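Long-range contacts in spore germination protein GerM (Bacillus subtilis subsp. subtilis str. 168, PDB 6GZB), which is of unknown molecular function but affects both sporulation and germination and carries two GerMN domains in tandem: residues Val66-Pro71 / Gln335-Ser340; Leu56-Lys61 / Glu94-Gly99; Gln81-Leu86 / Thr144-Gln149. All blocks are in the same frame, centred on the assembly; numbering follows the deposited sequence.

Interaction 1: Val66-Pro71 / Gln335-Ser340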
loop_
_atom_site.group_PDB
_atom_site.type_symbol
_atom_site.label_atom_id
_atom_site.label_comp_id
_atom_site.label_asym_id
_atom_site.label_seq_id
_atom_site.Cartn_x
_atom_site.Cartn_y
_atom_site.Cartn_z
ATOM N N VAL A 66 -0.010 -6.957 1.426
ATOM C CA VAL A 66 -0.806 -6.445 0.313
ATOM C C VAL A 66 -2.235 -6.206 0.775
ATOM O O VAL A 66 -2.805 -7.028 1.491
ATOM C CB VAL A 66 -0.905 -7.463 -0.846
ATOM C CG1 VAL A 66 -1.535 -6.795 -2.055
ATOM C CG2 VAL A 66 0.455 -8.049 -1.196
ATOM N N ALA A 67 -2.827 -5.114 0.316
ATOM C CA ALA A 67 -4.235 -4.836 0.586
ATOM C C ALA A 67 -5.104 -5.836 -0.177
ATOM O O ALA A 67 -4.892 -6.067 -1.362
ATOM C CB ALA A 67 -4.585 -3.411 0.165
ATOM N N GLN A 68 -6.053 -6.449 0.528
ATOM C CA GLN A 68 -7.196 -7.083 -0.100
ATOM C C GLN A 68 -8.476 -6.498 0.462
ATOM O O GLN A 68 -8.706 -6.538 1.670
ATOM C CB GLN A 68 -7.170 -8.591 0.123
ATOM C CG GLN A 68 -6.057 -9.296 -0.630
ATOM C CD GLN A 68 -6.364 -9.427 -2.105
ATOM O OE1 GLN A 68 -7.135 -10.302 -2.511
ATOM N NE2 GLN A 68 -5.788 -8.539 -2.916
ATOM N N THR A 69 -9.283 -5.902 -0.415
ATOM C CA THR A 69 -10.502 -5.227 0.018
ATOM C C THR A 69 -11.664 -6.202 0.042
ATOM O O THR A 69 -11.987 -6.822 -0.968
ATOM C CB THR A 69 -10.818 -4.013 -0.868
ATOM O OG1 THR A 69 -9.889 -2.962 -0.567
ATOM C CG2 THR A 69 -12.229 -3.501 -0.597
ATOM N N LEU A 70 -12.212 -6.413 1.235
ATOM C CA LEU A 70 -13.089 -7.546 1.504
ATOM C C LEU A 70 -14.303 -7.102 2.316
ATOM O O LEU A 70 -14.230 -6.117 3.046
ATOM C CB LEU A 70 -12.324 -8.636 2.257
ATOM C CG LEU A 70 -11.254 -9.331 1.425
ATOM C CD1 LEU A 70 -10.351 -10.178 2.309
ATOM C CD2 LEU A 70 -11.903 -10.162 0.325
ATOM N N PRO A 71 -15.427 -7.826 2.181
ATOM C CA PRO A 71 -16.678 -7.448 2.838
ATOM C C PRO A 71 -16.686 -7.788 4.322
ATOM O O PRO A 71 -16.570 -8.951 4.688
ATOM C CB PRO A 71 -17.729 -8.286 2.098
ATOM C CG PRO A 71 -16.995 -9.494 1.642
ATOM C CD PRO A 71 -15.567 -9.069 1.398
ATOM N N GLN A 335 -11.941 1.230 -3.939
ATOM C CA GLN A 335 -11.569 -0.073 -3.407
ATOM C C GLN A 335 -10.238 -0.501 -4.002
ATOM O O GLN A 335 -10.149 -0.781 -5.194
ATOM C CB GLN A 335 -12.649 -1.108 -3.745
ATOM C CG GLN A 335 -13.987 -0.805 -3.094
ATOM C CD GLN A 335 -15.050 -1.835 -3.407
ATOM O OE1 GLN A 335 -14.757 -2.945 -3.856
ATOM N NE2 GLN A 335 -16.297 -1.474 -3.160
ATOM N N VAL A 336 -9.206 -0.552 -3.168
ATOM C CA VAL A 336 -7.898 -1.042 -3.594
ATOM C C VAL A 336 -7.865 -2.573 -3.539
ATOM O O VAL A 336 -8.046 -3.159 -2.479
ATOM C CB VAL A 336 -6.785 -0.481 -2.690
ATOM C CG1 VAL A 336 -5.421 -1.014 -3.119
ATOM C CG2 VAL A 336 -6.809 1.040 -2.710
ATOM N N ASN A 337 -7.650 -3.220 -4.682
ATOM C CA ASN A 337 -7.454 -4.677 -4.710
ATOM C C ASN A 337 -8.675 -5.410 -4.147
ATOM O O ASN A 337 -8.576 -6.154 -3.171
ATOM C CB ASN A 337 -6.229 -5.072 -3.874
ATOM C CG ASN A 337 -4.919 -4.597 -4.473
ATOM O OD1 ASN A 337 -4.830 -4.322 -5.663
ATOM N ND2 ASN A 337 -3.867 -4.600 -3.659
ATOM N N THR A 338 -9.835 -5.194 -4.747
ATOM C CA THR A 338 -11.018 -5.942 -4.356
ATOM C C THR A 338 -10.681 -7.414 -4.430
ATOM O O THR A 338 -10.079 -7.865 -5.393
ATOM C CB THR A 338 -12.216 -5.622 -5.270
ATOM O OG1 THR A 338 -12.494 -4.221 -5.187
ATOM C CG2 THR A 338 -13.447 -6.397 -4.824
ATOM N N GLY A 339 -10.932 -8.125 -3.342
ATOM C CA GLY A 339 -10.603 -9.537 -3.276
ATOM C C GLY A 339 -11.625 -10.412 -3.981
ATOM O O GLY A 339 -12.759 -9.992 -4.217
ATOM N N SER A 340 -11.205 -11.624 -4.340
ATOM C CA SER A 340 -12.124 -12.667 -4.813
ATOM C C SER A 340 -12.047 -13.896 -3.920
ATOM O O SER A 340 -10.984 -14.474 -3.720
ATOM C CB SER A 340 -11.785 -13.075 -6.242
ATOM O OG SER A 340 -12.026 -12.000 -7.131
HETATM O O HOH W 1 -7.386 -8.021 -5.634
HETATM O O HOH W 2 -8.192 -11.958 -4.473
#

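Interaction 2: Leu56-Lys61 / Glu94-Gly99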
loop_
_atom_site.group_PDB
_atom_site.type_symbol
_atom_site.label_atom_id
_atom_site.label_comp_id
_atom_site.label_asym_id
_atom_site.label_seq_id
_atom_site.Cartn_x
_atom_site.Cartn_y
_atom_site.Cartn_z
ATOM N N LEU A 56 -7.942 -5.128 4.076
ATOM C CA LEU A 56 -7.163 -5.962 4.982
ATOM C C LEU A 56 -5.789 -6.198 4.377
ATOM O O LEU A 56 -5.674 -6.665 3.244
ATOM C CB LEU A 56 -7.859 -7.298 5.231
ATOM C CG LEU A 56 -9.290 -7.238 5.758
ATOM C CD1 LEU A 56 -9.835 -8.655 5.896
ATOM C CD2 LEU A 56 -9.355 -6.505 7.088
ATOM N N TYR A 57 -4.747 -5.889 5.141
ATOM C CA TYR A 57 -3.389 -6.060 4.653
ATOM C C TYR A 57 -2.889 -7.461 4.988
ATOM O O TYR A 57 -2.386 -7.736 6.084
ATOM C CB TYR A 57 -2.469 -4.945 5.179
ATOM C CG TYR A 57 -2.656 -3.657 4.396
ATOM C CD1 TYR A 57 -3.771 -2.857 4.608
ATOM C CD2 TYR A 57 -1.861 -3.372 3.299
ATOM C CE1 TYR A 57 -4.015 -1.740 3.824
ATOM C CE2 TYR A 57 -2.100 -2.261 2.512
ATOM C CZ TYR A 57 -3.190 -1.457 2.767
ATOM O OH TYR A 57 -3.433 -0.354 1.965
ATOM N N LEU A 58 -3.119 -8.362 4.041
ATOM C CA LEU A 58 -2.784 -9.765 4.209
ATOM C C LEU A 58 -1.408 -10.041 3.619
ATOM O O LEU A 58 -0.769 -9.145 3.058
ATOM C CB LEU A 58 -3.845 -10.634 3.514
ATOM C CG LEU A 58 -5.282 -10.379 3.964
ATOM C CD1 LEU A 58 -6.256 -11.178 3.117
ATOM C CD2 LEU A 58 -5.462 -10.702 5.442
ATOM N N ILE A 59 -0.960 -11.290 3.728
ATOM C CA ILE A 59 0.315 -11.688 3.158
ATOM C C ILE A 59 0.093 -12.601 1.958
ATOM O O ILE A 59 -0.560 -13.626 2.069
ATOM C CB ILE A 59 1.184 -12.388 4.213
ATOM C CG1 ILE A 59 1.412 -11.448 5.408
ATOM C CG2 ILE A 59 2.518 -12.803 3.605
ATOM C CD1 ILE A 59 1.927 -12.132 6.649
ATOM N N ASP A 60 0.630 -12.223 0.806
ATOM C CA ASP A 60 0.456 -13.026 -0.399
ATOM C C ASP A 60 1.479 -14.166 -0.474
ATOM O O ASP A 60 2.291 -14.349 0.438
ATOM C CB ASP A 60 0.449 -12.143 -1.664
ATOM C CG ASP A 60 1.823 -11.928 -2.270
ATOM O OD1 ASP A 60 2.863 -12.218 -1.623
ATOM O OD2 ASP A 60 1.846 -11.380 -3.402
ATOM N N LYS A 61 1.374 -14.989 -1.508
ATOM C CA LYS A 61 2.082 -16.265 -1.510
ATOM C C LYS A 61 3.577 -16.077 -1.659
ATOM O O LYS A 61 4.348 -16.992 -1.381
ATOM C CB LYS A 61 1.558 -17.197 -2.601
ATOM C CG LYS A 61 1.697 -16.668 -4.011
ATOM C CD LYS A 61 1.362 -17.762 -5.020
ATOM C CE LYS A 61 0.349 -17.301 -6.053
ATOM N NZ LYS A 61 0.868 -16.187 -6.889
ATOM N N GLU A 94 -13.292 -17.379 6.217
ATOM C CA GLU A 94 -14.429 -17.573 5.324
ATOM C C GLU A 94 -14.330 -16.724 4.061
ATOM O O GLU A 94 -14.945 -17.054 3.049
ATOM C CB GLU A 94 -15.742 -17.243 6.046
ATOM C CG GLU A 94 -16.011 -18.092 7.279
ATOM C CD GLU A 94 -16.009 -19.581 6.981
ATOM O OE1 GLU A 94 -16.937 -20.054 6.288
ATOM O OE2 GLU A 94 -15.075 -20.279 7.436
ATOM N N ILE A 95 -13.580 -15.625 4.122
ATOM C CA ILE A 95 -13.502 -14.704 2.994
ATOM C C ILE A 95 -12.079 -14.531 2.486
ATOM O O ILE A 95 -11.796 -13.620 1.711
ATOM C CB ILE A 95 -14.091 -13.326 3.349
ATOM C CG1 ILE A 95 -13.458 -12.788 4.632
ATOM C CG2 ILE A 95 -15.599 -13.431 3.521
ATOM C CD1 ILE A 95 -13.859 -11.370 4.970
ATOM N N LEU A 96 -11.196 -15.433 2.896
ATOM C CA LEU A 96 -9.778 -15.353 2.544
ATOM C C LEU A 96 -9.586 -15.706 1.077
ATOM O O LEU A 96 -9.886 -16.812 0.662
ATOM C CB LEU A 96 -8.976 -16.323 3.418
ATOM C CG LEU A 96 -7.454 -16.173 3.474
ATOM C CD1 LEU A 96 -7.074 -14.804 4.003
ATOM C CD2 LEU A 96 -6.859 -17.261 4.351
ATOM N N PRO A 97 -9.068 -14.768 0.278
ATOM C CA PRO A 97 -8.786 -15.102 -1.109
ATOM C C PRO A 97 -7.665 -16.120 -1.259
ATOM O O PRO A 97 -6.722 -16.151 -0.456
ATOM C CB PRO A 97 -8.374 -13.759 -1.724
ATOM C CG PRO A 97 -9.026 -12.741 -0.857
ATOM C CD PRO A 97 -9.008 -13.321 0.521
ATOM N N ASN A 98 -7.722 -16.877 -2.345
ATOM C CA ASN A 98 -6.651 -17.791 -2.703
ATOM C C ASN A 98 -5.352 -17.014 -2.923
ATOM O O ASN A 98 -5.339 -15.970 -3.577
ATOM C CB ASN A 98 -7.010 -18.569 -3.979
ATOM C CG ASN A 98 -8.176 -19.531 -3.781
ATOM O OD1 ASN A 98 -8.441 -20.004 -2.676
ATOM N ND2 ASN A 98 -8.868 -19.838 -4.869
ATOM N N GLY A 99 -4.249 -17.575 -2.439
ATOM C CA GLY A 99 -2.928 -16.984 -2.622
ATOM C C GLY A 99 -2.580 -15.970 -1.541
ATOM O O GLY A 99 -1.604 -15.230 -1.668
#

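Interaction 3: Gln81-Leu86 / Thr144-Gln149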
loop_
_atom_site.group_PDB
_atom_site.type_symbol
_atom_site.label_atom_id
_atom_site.label_comp_id
_atom_site.label_asym_id
_atom_site.label_seq_id
_atom_site.Cartn_x
_atom_site.Cartn_y
_atom_site.Cartn_z
ATOM N N GLN A 81 -12.470 -4.157 14.430
ATOM C CA GLN A 81 -12.982 -5.247 13.611
ATOM C C GLN A 81 -11.992 -5.589 12.505
ATOM O O GLN A 81 -11.742 -6.759 12.222
ATOM C CB GLN A 81 -14.324 -4.857 13.001
ATOM C CG GLN A 81 -14.959 -5.967 12.180
ATOM C CD GLN A 81 -16.073 -5.455 11.309
ATOM O OE1 GLN A 81 -15.966 -4.386 10.706
ATOM N NE2 GLN A 81 -17.171 -6.201 11.263
ATOM N N ALA A 82 -11.421 -4.557 11.887
ATOM C CA ALA A 82 -10.462 -4.755 10.804
ATOM C C ALA A 82 -9.271 -5.595 11.279
ATOM O O ALA A 82 -8.857 -6.529 10.600
ATOM C CB ALA A 82 -9.991 -3.416 10.267
ATOM N N LEU A 83 -8.766 -5.303 12.473
ATOM C CA LEU A 83 -7.671 -6.082 13.041
ATOM C C LEU A 83 -8.100 -7.511 13.364
ATOM O O LEU A 83 -7.320 -8.450 13.207
ATOM C CB LEU A 83 -7.136 -5.414 14.304
ATOM C CG LEU A 83 -6.466 -4.051 14.098
ATOM C CD1 LEU A 83 -5.790 -3.620 15.394
ATOM C CD2 LEU A 83 -5.451 -4.097 12.969
ATOM N N GLU A 84 -9.330 -7.677 13.833
ATOM C CA GLU A 84 -9.856 -9.011 14.136
ATOM C C GLU A 84 -9.897 -9.869 12.885
ATOM O O GLU A 84 -9.777 -11.096 12.950
ATOM C CB GLU A 84 -11.261 -8.917 14.751
ATOM C CG GLU A 84 -11.256 -8.744 16.263
ATOM C CD GLU A 84 -12.544 -8.154 16.821
ATOM O OE1 GLU A 84 -12.590 -7.886 18.041
ATOM O OE2 GLU A 84 -13.500 -7.925 16.054
ATOM N N TYR A 85 -10.054 -9.218 11.737
ATOM C CA TYR A 85 -10.092 -9.933 10.464
ATOM C C TYR A 85 -8.705 -10.139 9.866
ATOM O O TYR A 85 -8.574 -10.584 8.726
ATOM C CB TYR A 85 -11.002 -9.203 9.484
ATOM C CG TYR A 85 -12.444 -9.646 9.583
ATOM C CD1 TYR A 85 -13.261 -9.197 10.612
ATOM C CD2 TYR A 85 -12.982 -10.537 8.668
ATOM C CE1 TYR A 85 -14.576 -9.601 10.709
ATOM C CE2 TYR A 85 -14.306 -10.923 8.744
ATOM C CZ TYR A 85 -15.089 -10.472 9.781
ATOM O OH TYR A 85 -16.398 -10.872 9.890
ATOM N N LEU A 86 -7.670 -9.845 10.650
ATOM C CA LEU A 86 -6.312 -10.236 10.301
ATOM C C LEU A 86 -5.902 -11.516 11.029
ATOM O O LEU A 86 -4.793 -12.010 10.844
ATOM C CB LEU A 86 -5.329 -9.123 10.677
ATOM C CG LEU A 86 -5.533 -7.781 9.991
ATOM C CD1 LEU A 86 -4.515 -6.776 10.490
ATOM C CD2 LEU A 86 -5.433 -7.938 8.480
ATOM N N THR A 144 -0.307 -1.592 10.862
ATOM C CA THR A 144 -0.176 -0.165 10.625
ATOM C C THR A 144 -1.013 0.273 9.431
ATOM O O THR A 144 -1.726 1.271 9.494
ATOM C CB THR A 144 1.293 0.243 10.407
ATOM O OG1 THR A 144 2.056 -0.080 11.578
ATOM C CG2 THR A 144 1.394 1.740 10.154
ATOM N N TRP A 145 -0.915 -0.468 8.334
ATOM C CA TRP A 145 -1.584 -0.059 7.110
ATOM C C TRP A 145 -3.078 -0.337 7.192
ATOM O O TRP A 145 -3.889 0.432 6.662
ATOM C CB TRP A 145 -0.968 -0.737 5.887
ATOM C CG TRP A 145 0.296 -0.086 5.434
ATOM C CD1 TRP A 145 1.462 -0.007 6.130
ATOM C CD2 TRP A 145 0.516 0.601 4.203
ATOM N NE1 TRP A 145 2.383 0.716 5.428
ATOM C CE2 TRP A 145 1.840 1.089 4.231
ATOM C CE3 TRP A 145 -0.270 0.850 3.076
ATOM C CZ2 TRP A 145 2.391 1.833 3.185
ATOM C CZ3 TRP A 145 0.281 1.589 2.027
ATOM C CH2 TRP A 145 1.591 2.079 2.096
ATOM N N THR A 146 -3.450 -1.385 7.918
ATOM C CA THR A 146 -4.866 -1.675 8.122
ATOM C C THR A 146 -5.562 -0.590 8.966
ATOM O O THR A 146 -6.644 -0.108 8.607
ATOM C CB THR A 146 -5.085 -3.064 8.743
ATOM O OG1 THR A 146 -4.542 -4.067 7.877
ATOM C CG2 THR A 146 -6.569 -3.332 8.937
ATOM N N LEU A 147 -4.910 -0.157 10.040
ATOM C CA LEU A 147 -5.478 0.870 10.910
ATOM C C LEU A 147 -5.543 2.225 10.217
ATOM O O LEU A 147 -6.518 2.956 10.366
ATOM C CB LEU A 147 -4.676 0.991 12.210
ATOM C CG LEU A 147 -4.929 -0.123 13.224
ATOM C CD1 LEU A 147 -4.027 0.032 14.442
ATOM C CD2 LEU A 147 -6.390 -0.125 13.631
ATOM N N THR A 148 -4.518 2.556 9.443
ATOM C CA THR A 148 -4.410 3.892 8.866
ATOM C C THR A 148 -5.237 4.078 7.611
ATOM O O THR A 148 -5.221 5.154 7.011
ATOM C CB THR A 148 -2.943 4.281 8.571
ATOM O OG1 THR A 148 -2.294 3.246 7.829
ATOM C CG2 THR A 148 -2.192 4.509 9.882
ATOM N N GLN A 149 -6.004 3.064 7.227
ATOM C CA GLN A 149 -6.963 3.259 6.139
ATOM C C GLN A 149 -8.095 4.199 6.569
ATOM O O GLN A 149 -8.766 4.785 5.738
ATOM C CB GLN A 149 -7.542 1.925 5.656
ATOM C CG GLN A 149 -8.641 1.358 6.536
ATOM C CD GLN A 149 -9.046 -0.033 6.097
ATOM O OE1 GLN A 149 -9.806 -0.185 5.148
ATOM N NE2 GLN A 149 -8.508 -1.057 6.760
#

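Interaction 1: Val66-Pro71 / Gln335-Ser340
Thr-69 meets Val-336 through a hydroxyl set by its first torsion: OG1 is anti to the carbonyl carbon (chi1 -73°) and donates to Val-336 O at 2.7 Å. Gln-68 starts away from the opposite segment, but the chain bends at chi2 (-76°), which turns CD back toward that segment; the amide beyond it crosses the Asn-337 side chain at about a right angle. NE2 of Gln-68 lies 3.6 Å from Asn-337 CB. Two side-chain amides then converge on one buried acceptor, since Ala-67 O receives Asn-337 ND2 at 2.9 Å and Gln-68 NE2 at 3.1 Å. The other end of the Asn-337 amide, OD1, bonds to Tyr-215 N on strand 213-223, which fixes the rotation of the group.

The backbones form a single parallel beta bridge centred on Thr-69 and Thr-338. Thr-69 N donates to Asn-337 O at 2.9 Å, nearly straight although the donor stands 44° above the carbonyl plane; Gly-339 N returns an equally straight 2.9 Å bond to Thr-69 O. The chain end following strand 330-331 thus docks on strand 65-73, the outer strand of an antiparallel sheet, along the edge not taken by strand 51-60.

Beyond the bridge, one water links Gln-68 NE2 to Thr-338 O, and a second joins Gln-68 OE1 to Ser-340 N. An alanine in place of Gln-68 would probably leave both waters without their strand partner and Ala-67 O with one side-chain donor fewer. Leu-70 CD2 lies 3.9 Å from Gly-339 CA, and Ala-67 CB faces Val-336 CG1 at 4.2 Å.

Interaction 2: Leu56-Lys61 / Glu94-Gly99
Leu-58 and Leu-96 bring together strand 51-60, the central strand of a three-stranded antiparallel sheet, and the loop that leads into its short outer strand 100-101. The touching parts, 58-61 and 96-99, run only 32° apart in direction, but their separation is uneven: the CA atoms of Leu-58 and Leu-96 are 9.1 Å apart, whereas those of Lys-61 and Gly-99 have closed to 5.2 Å. Side chains therefore carry the wide end and backbone atoms the close end.

The apolar part rests on one methyl group. Leu-58 CD1 meets Leu-96 CD1 at 3.8 Å, the two side chains crossing obliquely, and the same CD1 lies 4.3 Å from Pro-97 CD. In Leu-96, CG is anti to the backbone N (chi1 -165°), and one of the methyls beyond it provides the touch. Pro-97 also packs against Gln-68 of strand 65-73, and Phe-100 adjoins Leu-58.

The polar part is formed by main-chain atoms around Gly-99, whose positive phi would jam a side chain against the preceding carbonyl oxygen. Gly-99 O receives a CA-H...O contact from Asp-60 CA at 3.3 Å, with an angle of 133° at the hydrogen. The carboxylate of Asp-60 is engaged elsewhere: OD1 accepts from Asn-62 N, an Asx turn, and from Tyr-64 N, while OD2 is hydrogen-bonded to Tyr-214 OH of strand 213-223. Gly-99 O lies against two beta carbons, one at the last strand residue and one just past it, 3.7 Å from Asp-60 CB and 3.8 Å from Lys-61 CB.

Interaction 3: Gln81-Leu86 / Thr144-Gln149
The flat amide of Gln-149 grazes Ala-82, with NE2 4.5 Å from Ala-82 CB. At the amide's edge, in its plane, lies Thr-146 O, which accepts from Gln-149 NE2, 2.8 Å from that nitrogen, on a lone pair; NE2 also bonds to Glu-55 O, so NE2 is held by two carbonyl oxygens. On the other segment, the Tyr-85 ring has Gln-81 O at its edge, in plane.

The packing between the segments is carried by aliphatic atoms. Ala-82 CB meets Thr-146 CG2 at 3.7 Å where the backbones come nearest, the CA atoms of Ala-82 and Thr-146 being 6.9 Å apart. CG2 of Thr-146 is anti to the backbone N, while OG1 is anti to the carbonyl carbon (chi1 -60°), which turns CG2 to Ala-82 and OG1 to Leu-86. Tip to tip with Leu-86, OG1 lies 3.8 Å from CD1 of that leucine; this is van der Waals contact with a methyl, and the hydroxyl's hydrogen bonds go to Ser-142 O and Tyr-57 N. Leu-83 and Leu-147 cross at about a right angle and interlock: Leu-83 CG is 4.0 Å from Leu-147 CD2, and Leu-83 CD2 is likewise 4.0 Å from Leu-147 CG.

The geometry is that of two helix ends meeting through small residues, with a leucine pair closing one flank. In the chain, these are the last turns of helices 78-84 and 136-147. Strand 119-124 adjoins the leucine pair through Ala-122, which touches both Leu-83 and Leu-147. Strand 51-60 reaches Leu-86 with Leu-56 and Leu-58, setting the helix pair against the sheet formed by strands 65-73, 51-60 and 100-101.

How the interactions relate
Interactions 1 and 2 hold the same antiparallel sheet, one at its outer strand 65-73 and the other at its central strand 51-60; Gln-68 N to Leu-56 O and Val-66 N to Leu-58 O probably join them. Interaction 3 lies where two helices pack, and reaches interaction 2 through Leu-56 and Tyr-57. Their chemistry follows these places. Interaction 1, on a strand edge, is buried except for two exposed residues, dominated by hydrogen bonds, and has the largest interface, 381 Å². Interaction 3 is also buried, with no exposed residue touching, but aliphatic. Interaction 2, only partly buried, grades from leucine packing to main-chain contact at an exposed lysine. Pro-97 packs against Ser-340 O, tying loop to C-terminal segment.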